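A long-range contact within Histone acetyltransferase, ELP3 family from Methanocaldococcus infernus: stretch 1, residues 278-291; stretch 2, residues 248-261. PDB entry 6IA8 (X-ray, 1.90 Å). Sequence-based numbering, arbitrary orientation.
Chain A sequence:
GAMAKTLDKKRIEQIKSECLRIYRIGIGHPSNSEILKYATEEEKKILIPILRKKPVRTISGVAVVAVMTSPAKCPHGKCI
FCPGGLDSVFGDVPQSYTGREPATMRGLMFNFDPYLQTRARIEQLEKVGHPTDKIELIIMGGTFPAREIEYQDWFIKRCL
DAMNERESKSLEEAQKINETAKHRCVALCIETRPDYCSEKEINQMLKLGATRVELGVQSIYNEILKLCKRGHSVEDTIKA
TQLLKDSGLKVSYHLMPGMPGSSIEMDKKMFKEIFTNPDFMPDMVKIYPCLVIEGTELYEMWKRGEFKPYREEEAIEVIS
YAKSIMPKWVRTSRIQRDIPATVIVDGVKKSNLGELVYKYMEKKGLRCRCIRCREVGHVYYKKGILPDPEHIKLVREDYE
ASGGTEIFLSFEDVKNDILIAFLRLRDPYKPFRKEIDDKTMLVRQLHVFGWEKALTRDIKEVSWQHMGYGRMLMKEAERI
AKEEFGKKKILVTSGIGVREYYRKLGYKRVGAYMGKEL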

ATOM      1  N   PRO A 278      13.186 -14.038   0.969  1.00 27.82           N
ATOM      2  CA  PRO A 278      12.732 -13.291   2.165  1.00 28.10           C
ATOM      3  C   PRO A 278      13.345 -11.893   2.276  1.00 28.59           C
ATOM      4  O   PRO A 278      12.910 -11.081   3.100  1.00 29.91           O
ATOM      5  CB  PRO A 278      13.178 -14.177   3.335  1.00 29.07           C
ATOM      6  CG  PRO A 278      14.359 -14.903   2.783  1.00 32.87           C
ATOM      7  CD  PRO A 278      14.011 -15.202   1.328  1.00 34.41           C
ATOM      8  N   ASP A 279      14.337 -11.578   1.452  1.00 32.95           N
ATOM      9  CA  ASP A 279      14.839 -10.215   1.379  1.00 30.23           C
ATOM     10  C   ASP A 279      13.781  -9.240   0.896  1.00 28.32           C
ATOM     11  O   ASP A 279      13.904  -8.036   1.150  1.00 30.06           O
ATOM     12  CB  ASP A 279      16.043 -10.167   0.434  1.00 31.50           C
ATOM     13  CG  ASP A 279      17.320 -10.698   1.073  1.00 43.01           C
ATOM     14  OD1 ASP A 279      17.361 -10.986   2.274  1.00 39.79           O
ATOM     15  OD2 ASP A 279      18.305 -10.827   0.354  1.00 42.34           O
ATOM     16  N   PHE A 280      12.751  -9.721   0.201  1.00 25.46           N
ATOM     17  CA  PHE A 280      11.740  -8.828  -0.347  1.00 28.36           C
ATOM     18  C   PHE A 280      10.397  -9.033   0.335  1.00 31.40           C
ATOM     19  O   PHE A 280      10.139  -8.454   1.417  1.00 27.59           O
ATOM     20  CB  PHE A 280      11.681  -9.043  -1.862  1.00 27.61           C
ATOM     21  CG  PHE A 280      13.018  -8.835  -2.546  1.00 32.81           C
ATOM     22  CD1 PHE A 280      13.595  -7.583  -2.599  1.00 31.46           C
ATOM     23  CD2 PHE A 280      13.702  -9.898  -3.111  1.00 32.90           C
ATOM     24  CE1 PHE A 280      14.871  -7.388  -3.232  1.00 29.07           C
ATOM     25  CE2 PHE A 280      14.961  -9.720  -3.752  1.00 33.58           C
ATOM     26  CZ  PHE A 280      15.525  -8.435  -3.808  1.00 37.59           C
ATOM     27  N   MET A 281       9.513  -9.824  -0.256  1.00 27.12           N
ATOM     28  CA  MET A 281       8.198 -10.095   0.313  1.00 25.02           C
ATOM     29  C   MET A 281       7.430  -8.814   0.682  1.00 29.58           C
ATOM     30  O   MET A 281       6.979  -8.651   1.818  1.00 28.78           O
ATOM     31  CB  MET A 281       8.338 -11.012   1.513  1.00 30.30           C
ATOM     32  CG  MET A 281       9.349 -12.082   1.352  1.00 27.45           C
ATOM     33  SD  MET A 281       8.963 -13.374   0.116  1.00 32.33           S
ATOM     34  CE  MET A 281       7.976 -14.534   1.076  1.00 31.33           C
ATOM     35  N   PRO A 282       7.212  -7.926  -0.276  1.00 28.53           N
ATOM     36  CA  PRO A 282       6.416  -6.726   0.003  1.00 24.67           C
ATOM     37  C   PRO A 282       4.965  -7.083   0.257  1.00 27.02           C
ATOM     38  O   PRO A 282       4.475  -8.111  -0.213  1.00 28.06           O
ATOM     39  CB  PRO A 282       6.536  -5.905  -1.283  1.00 31.01           C
ATOM     40  CG  PRO A 282       6.696  -6.953  -2.376  1.00 35.65           C
ATOM     41  CD  PRO A 282       7.571  -8.047  -1.705  1.00 31.64           C
ATOM     42  N   ASP A 283       4.270  -6.175   0.962  1.00 25.32           N
ATOM     43  CA  ASP A 283       2.832  -6.313   1.171  1.00 27.46           C
ATOM     44  C   ASP A 283       2.042  -5.958  -0.080  1.00 27.94           C
ATOM     45  O   ASP A 283       0.917  -6.438  -0.261  1.00 28.73           O
ATOM     46  CB  ASP A 283       2.351  -5.412   2.306  1.00 30.59           C
ATOM     47  CG  ASP A 283       3.038  -5.691   3.628  1.00 32.90           C
ATOM     48  OD1 ASP A 283       3.061  -6.858   3.988  1.00 28.45           O
ATOM     49  OD2 ASP A 283       3.542  -4.718   4.264  1.00 31.16           O
ATOM     50  N   MET A 284       2.579  -5.068  -0.907  1.00 27.64           N
ATOM     51  CA  MET A 284       1.830  -4.479  -2.002  1.00 28.21           C
ATOM     52  C   MET A 284       2.829  -4.195  -3.103  1.00 29.27           C
ATOM     53  O   MET A 284       4.006  -3.935  -2.824  1.00 30.39           O
ATOM     54  CB  MET A 284       1.100  -3.201  -1.530  1.00 30.72           C
ATOM     55  CG  MET A 284       0.417  -2.419  -2.586  1.00 85.67           C
ATOM     56  SD  MET A 284      -0.337  -0.934  -1.883  1.00 73.91           S
ATOM     57  CE  MET A 284      -0.708  -1.424  -0.191  1.00100.64           C
ATOM     58  N   VAL A 285       2.363  -4.245  -4.352  1.00 25.73           N
ATOM     59  CA  VAL A 285       3.204  -3.858  -5.478  1.00 25.57           C
ATOM     60  C   VAL A 285       2.384  -3.000  -6.422  1.00 28.61           C
ATOM     61  O   VAL A 285       1.182  -3.221  -6.579  1.00 32.35           O
ATOM     62  CB  VAL A 285       3.778  -5.075  -6.230  1.00 34.42           C
ATOM     63  CG1 VAL A 285       4.758  -5.872  -5.333  1.00 36.37           C
ATOM     64  CG2 VAL A 285       2.649  -5.954  -6.752  1.00 58.60           C
ATOM     65  N   LYS A 286       3.041  -2.024  -7.049  1.00 32.72           N
ATOM     66  CA  LYS A 286       2.462  -1.148  -8.063  1.00 33.13           C
ATOM     67  C   LYS A 286       3.288  -1.361  -9.324  1.00 34.14           C
ATOM     68  O   LYS A 286       4.508  -1.149  -9.302  1.00 31.83           O
ATOM     69  CB  LYS A 286       2.514   0.306  -7.599  1.00 34.38           C
ATOM     70  CG  LYS A 286       1.887   1.308  -8.584  1.00 50.55           C
ATOM     71  CD  LYS A 286       2.173   2.759  -8.165  1.00 69.56           C
ATOM     72  CE  LYS A 286       0.995   3.419  -7.469  1.00117.97           C
ATOM     73  NZ  LYS A 286       0.888   3.068  -6.029  1.00153.45           N
ATOM     74  N   ILE A 287       2.659  -1.906 -10.370  1.00 34.86           N
ATOM     75  CA  ILE A 287       3.374  -2.386 -11.549  1.00 35.01           C
ATOM     76  C   ILE A 287       2.937  -1.579 -12.761  1.00 36.06           C
ATOM     77  O   ILE A 287       1.738  -1.438 -13.020  1.00 35.69           O
ATOM     78  CB  ILE A 287       3.119  -3.879 -11.807  1.00 34.91           C
ATOM     79  CG1 ILE A 287       3.528  -4.717 -10.598  1.00 35.75           C
ATOM     80  CG2 ILE A 287       3.895  -4.349 -13.069  1.00 36.51           C
ATOM     81  CD1 ILE A 287       2.939  -6.120 -10.656  1.00 41.17           C
ATOM     82  N   TYR A 288       3.901  -1.077 -13.531  1.00 33.20           N
ATOM     83  CA  TYR A 288       3.535  -0.509 -14.833  1.00 37.41           C
ATOM     84  C   TYR A 288       4.756  -0.549 -15.733  1.00 37.67           C
ATOM     85  O   TYR A 288       5.852  -0.234 -15.258  1.00 38.39           O
ATOM     86  CB  TYR A 288       3.011   0.931 -14.743  1.00 55.49           C
ATOM     87  CG  TYR A 288       2.116   1.279 -15.928  1.00 48.23           C
ATOM     88  CD1 TYR A 288       0.768   0.958 -15.909  1.00 45.87           C
ATOM     89  CD2 TYR A 288       2.627   1.884 -17.085  1.00 39.91           C
ATOM     90  CE1 TYR A 288      -0.050   1.235 -16.969  1.00 51.27           C
ATOM     91  CE2 TYR A 288       1.788   2.189 -18.166  1.00 47.53           C
ATOM     92  CZ  TYR A 288       0.459   1.844 -18.091  1.00 55.05           C
ATOM     93  OH  TYR A 288      -0.394   2.102 -19.132  1.00 49.97           O
ATOM     94  N   PRO A 289       4.624  -0.912 -17.008  1.00 38.40           N
ATOM     95  CA  PRO A 289       5.815  -1.022 -17.863  1.00 34.19           C
ATOM     96  C   PRO A 289       6.539   0.308 -17.992  1.00 38.29           C
ATOM     97  O   PRO A 289       5.932   1.369 -17.911  1.00 39.05           O
ATOM     98  CB  PRO A 289       5.257  -1.481 -19.212  1.00 46.24           C
ATOM     99  CG  PRO A 289       3.786  -1.155 -19.163  1.00 50.02           C
ATOM    100  CD  PRO A 289       3.393  -1.301 -17.710  1.00 46.26           C
ATOM    101  N   CYS A 290       7.856   0.227 -18.156  1.00 37.33           N
ATOM    102  CA  CYS A 290       8.698   1.400 -18.327  1.00 34.44           C
ATOM    103  C   CYS A 290       8.313   2.115 -19.613  1.00 42.71           C
ATOM    104  O   CYS A 290       8.110   1.476 -20.650  1.00 37.65           O
ATOM    105  CB  CYS A 290      10.162   0.954 -18.360  1.00 35.78           C
ATOM    106  SG  CYS A 290      11.329   2.293 -18.364  1.00 44.97           S
ATOM    107  N   LEU A 291       8.188   3.436 -19.532  1.00 38.95           N
ATOM    108  CA  LEU A 291       7.758   4.271 -20.646  1.00 59.26           C
ATOM    109  C   LEU A 291       8.859   5.264 -20.994  1.00 48.83           C
ATOM    110  O   LEU A 291       9.745   5.540 -20.181  1.00 50.39           O
ATOM    111  CB  LEU A 291       6.475   5.054 -20.311  1.00 58.15           C
ATOM    112  CG  LEU A 291       5.246   4.278 -19.856  1.00 52.91           C
ATOM    113  CD1 LEU A 291       4.208   5.215 -19.252  1.00 51.19           C
ATOM    114  CD2 LEU A 291       4.654   3.485 -21.010  1.00 58.44           C
TER
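Stretch 2 (248-261) GLKVSYHLMPGMPG

Stretch 2 runs alongside stretch 1 as a parallel neighbour: the extended strands 250-255 and 284-287 pair, crossing at -19°, with their axes approaching to 4.5 Å. The rest of each stretch is loop or turn, and G258 turns to positive phi (77°). M284, V285, K286 and I287 lie beside S252, Y253, H254 and L255, with CA-CA distances of 4.4 to 5.0 Å.

The hydrogen bonds alternate as parallel pairing requires. Y253 N donates to M284 O (3.0 Å) and Y253 O accepts from K286 N (2.8 Å); L255 N then donates to K286 O (2.8 Å), and L255 O accepts from Y288 N (3.3 Å). Beyond the strands the ladder loses one rung, because P257 has no N-H to offer Y288 O, which meets M256 CA at 3.5 Å instead; it resumes where C290 N donates to P257 O (2.8 Å). At the opposite end the D283 carboxylate takes over: its OD2 accepts from V251 N (2.9 Å), while V251 O receives D283 N (2.9 Å) and, weakly, M284 N (3.2 Å). Water 1 donates to both G258 O (3.0 Å) and C290 O (2.8 Å), bridging the two stretches where direct pairing ends.

Of all the residues, Y253 has the largest area covered by the other stretch. P282 CB sits 3.8 Å from the centroid of the Y253 ring, over its face. Y253 OH is hydrogen-bonded elsewhere in the structure.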

ATOM      1  N   GLY A 248       6.893  -2.023  11.966  1.00 31.93           N
ATOM      2  CA  GLY A 248       5.456  -2.227  11.885  1.00 40.22           C
ATOM      3  C   GLY A 248       4.775  -1.603  10.686  1.00 38.99           C
ATOM      4  O   GLY A 248       3.541  -1.568  10.635  1.00 29.30           O
ATOM      5  N   LEU A 249       5.524  -1.100   9.722  1.00 30.36           N
ATOM      6  CA  LEU A 249       4.901  -0.377   8.626  1.00 30.84           C
ATOM      7  C   LEU A 249       4.551  -1.333   7.486  1.00 30.07           C
ATOM      8  O   LEU A 249       5.154  -2.399   7.330  1.00 32.17           O
ATOM      9  CB  LEU A 249       5.818   0.743   8.112  1.00 28.26           C
ATOM     10  CG  LEU A 249       5.939   1.897   9.092  1.00 31.30           C
ATOM     11  CD1 LEU A 249       7.184   2.771   8.789  1.00 40.19           C
ATOM     12  CD2 LEU A 249       4.699   2.813   9.045  1.00 32.95           C
ATOM     13  N   LYS A 250       3.573  -0.922   6.674  1.00 30.59           N
ATOM     14  CA  LYS A 250       3.288  -1.599   5.418  1.00 32.11           C
ATOM     15  C   LYS A 250       4.271  -1.159   4.353  1.00 29.04           C
ATOM     16  O   LYS A 250       4.636   0.026   4.262  1.00 30.87           O
ATOM     17  CB  LYS A 250       1.867  -1.294   4.958  1.00 32.43           C
ATOM     18  CG  LYS A 250       0.808  -1.879   5.993  1.00 45.71           C
ATOM     19  CD  LYS A 250      -0.615  -1.310   5.762  1.00 44.09           C
ATOM     20  CE  LYS A 250      -0.852  -0.074   6.623  1.00 79.10           C
ATOM     21  NZ  LYS A 250      -0.463  -0.233   8.053  1.00106.12           N
ATOM     22  N   VAL A 251       4.632  -2.105   3.496  1.00 26.31           N
ATOM     23  CA  VAL A 251       5.673  -1.901   2.510  1.00 28.82           C
ATOM     24  C   VAL A 251       5.100  -2.190   1.138  1.00 35.42           C
ATOM     25  O   VAL A 251       4.639  -3.301   0.870  1.00 28.34           O
ATOM     26  CB  VAL A 251       6.890  -2.791   2.778  1.00 28.36           C
ATOM     27  CG1 VAL A 251       7.939  -2.613   1.688  1.00 36.04           C
ATOM     28  CG2 VAL A 251       7.471  -2.510   4.161  1.00 32.88           C
ATOM     29  N   SER A 252       5.175  -1.212   0.266  1.00 31.25           N
ATOM     30  CA  SER A 252       4.797  -1.336  -1.131  1.00 30.94           C
ATOM     31  C   SER A 252       6.006  -1.092  -2.026  1.00 30.53           C
ATOM     32  O   SER A 252       6.844  -0.234  -1.730  1.00 32.66           O
ATOM     33  CB  SER A 252       3.687  -0.307  -1.472  1.00 34.43           C
ATOM     34  OG  SER A 252       3.437  -0.295  -2.857  1.00 46.41           O
ATOM     35  N   TYR A 253       6.077  -1.833  -3.129  1.00 26.72           N
ATOM     36  CA  TYR A 253       7.140  -1.684  -4.114  1.00 26.86           C
ATOM     37  C   TYR A 253       6.542  -1.160  -5.414  1.00 32.27           C
ATOM     38  O   TYR A 253       5.613  -1.772  -5.962  1.00 33.38           O
ATOM     39  CB  TYR A 253       7.837  -3.004  -4.443  1.00 27.52           C
ATOM     40  CG  TYR A 253       8.765  -3.615  -3.439  1.00 31.58           C
ATOM     41  CD1 TYR A 253       9.006  -3.023  -2.203  1.00 30.16           C
ATOM     42  CD2 TYR A 253       9.442  -4.796  -3.759  1.00 28.83           C
ATOM     43  CE1 TYR A 253       9.909  -3.594  -1.307  1.00 25.84           C
ATOM     44  CE2 TYR A 253      10.320  -5.374  -2.888  1.00 29.45           C
ATOM     45  CZ  TYR A 253      10.566  -4.788  -1.662  1.00 26.14           C
ATOM     46  OH  TYR A 253      11.473  -5.455  -0.839  1.00 30.60           O
ATOM     47  N   HIS A 254       7.080  -0.047  -5.920  1.00 33.73           N
ATOM     48  CA  HIS A 254       6.816   0.352  -7.297  1.00 31.38           C
ATOM     49  C   HIS A 254       7.809  -0.377  -8.194  1.00 35.38           C
ATOM     50  O   HIS A 254       9.017  -0.263  -7.999  1.00 34.57           O
ATOM     51  CB  HIS A 254       6.918   1.865  -7.469  1.00 34.82           C
ATOM     52  CG  HIS A 254       6.515   2.329  -8.826  1.00 49.31           C
ATOM     53  ND1 HIS A 254       7.393   2.378  -9.890  1.00 57.23           N
ATOM     54  CD2 HIS A 254       5.322   2.754  -9.298  1.00 56.61           C
ATOM     55  CE1 HIS A 254       6.758   2.834 -10.954  1.00 61.00           C
ATOM     56  NE2 HIS A 254       5.498   3.063 -10.623  1.00 53.73           N
ATOM     57  N   LEU A 255       7.300  -1.140  -9.158  1.00 29.77           N
ATOM     58  CA  LEU A 255       8.124  -1.978 -10.026  1.00 29.53           C
ATOM     59  C   LEU A 255       7.832  -1.671 -11.489  1.00 35.63           C
ATOM     60  O   LEU A 255       6.679  -1.439 -11.865  1.00 35.20           O
ATOM     61  CB  LEU A 255       7.888  -3.474  -9.762  1.00 30.08           C
ATOM     62  CG  LEU A 255       8.162  -3.948  -8.342  1.00 38.34           C
ATOM     63  CD1 LEU A 255       7.562  -5.324  -8.087  1.00 35.63           C
ATOM     64  CD2 LEU A 255       9.690  -3.959  -8.093  1.00 31.00           C
ATOM     65  N   MET A 256       8.882  -1.662 -12.312  1.00 31.81           N
ATOM     66  CA  MET A 256       8.763  -1.287 -13.720  1.00 31.61           C
ATOM     67  C   MET A 256       9.286  -2.400 -14.615  1.00 37.41           C
ATOM     68  O   MET A 256      10.496  -2.465 -14.895  1.00 37.02           O
ATOM     69  CB  MET A 256       9.517   0.012 -13.999  1.00 38.32           C
ATOM     70  CG  MET A 256       8.788   1.279 -13.602  1.00 61.28           C
ATOM     71  SD  MET A 256       9.490   2.701 -14.462  1.00 58.03           S
ATOM     72  CE  MET A 256      11.182   2.621 -13.936  1.00 47.54           C
ATOM     73  N   PRO A 257       8.418  -3.274 -15.117  1.00 34.67           N
ATOM     74  CA  PRO A 257       8.853  -4.216 -16.156  1.00 32.80           C
ATOM     75  C   PRO A 257       9.357  -3.457 -17.379  1.00 33.69           C
ATOM     76  O   PRO A 257       8.931  -2.332 -17.667  1.00 35.72           O
ATOM     77  CB  PRO A 257       7.586  -5.021 -16.480  1.00 40.90           C
ATOM     78  CG  PRO A 257       6.663  -4.781 -15.315  1.00 40.60           C
ATOM     79  CD  PRO A 257       6.982  -3.385 -14.815  1.00 34.99           C
ATOM     80  N   GLY A 258      10.276  -4.089 -18.103  1.00 35.11           N
ATOM     81  CA  GLY A 258      10.701  -3.593 -19.404  1.00 35.67           C
ATOM     82  C   GLY A 258      11.660  -2.419 -19.364  1.00 39.13           C
ATOM     83  O   GLY A 258      11.715  -1.617 -20.318  1.00 34.82           O
ATOM     84  N   MET A 259      12.439  -2.300 -18.293  1.00 34.85           N
ATOM     85  CA  MET A 259      13.468  -1.278 -18.224  1.00 45.67           C
ATOM     86  C   MET A 259      14.630  -1.621 -19.154  1.00 43.61           C
ATOM     87  O   MET A 259      14.803  -2.774 -19.548  1.00 34.01           O
ATOM     88  CB  MET A 259      13.989  -1.135 -16.798  1.00 37.86           C
ATOM     89  CG  MET A 259      12.977  -0.502 -15.851  1.00 39.61           C
ATOM     90  SD  MET A 259      13.538  -0.521 -14.173  1.00 40.85           S
ATOM     91  CE  MET A 259      14.805   0.758 -14.163  1.00 43.85           C
ATOM     92  N   PRO A 260      15.451  -0.631 -19.507  1.00 37.14           N
ATOM     93  CA  PRO A 260      16.631  -0.915 -20.338  1.00 35.35           C
ATOM     94  C   PRO A 260      17.484  -1.998 -19.704  1.00 34.30           C
ATOM     95  O   PRO A 260      17.722  -2.000 -18.495  1.00 41.99           O
ATOM     96  CB  PRO A 260      17.369   0.429 -20.384  1.00 45.94           C
ATOM     97  CG  PRO A 260      16.292   1.458 -20.202  1.00 64.13           C
ATOM     98  CD  PRO A 260      15.249   0.816 -19.290  1.00 58.55           C
ATOM     99  N   GLY A 261      17.932  -2.934 -20.528  1.00 38.82           N
ATOM    100  CA  GLY A 261      18.761  -4.014 -20.050  1.00 37.06           C
ATOM    101  C   GLY A 261      18.010  -5.239 -19.591  1.00 40.90           C
ATOM    102  O   GLY A 261      18.632  -6.295 -19.387  1.00 43.42           O
TER
HETATM  103  O   HOH W   1       9.016  -1.044 -21.373  1.00 38.17           O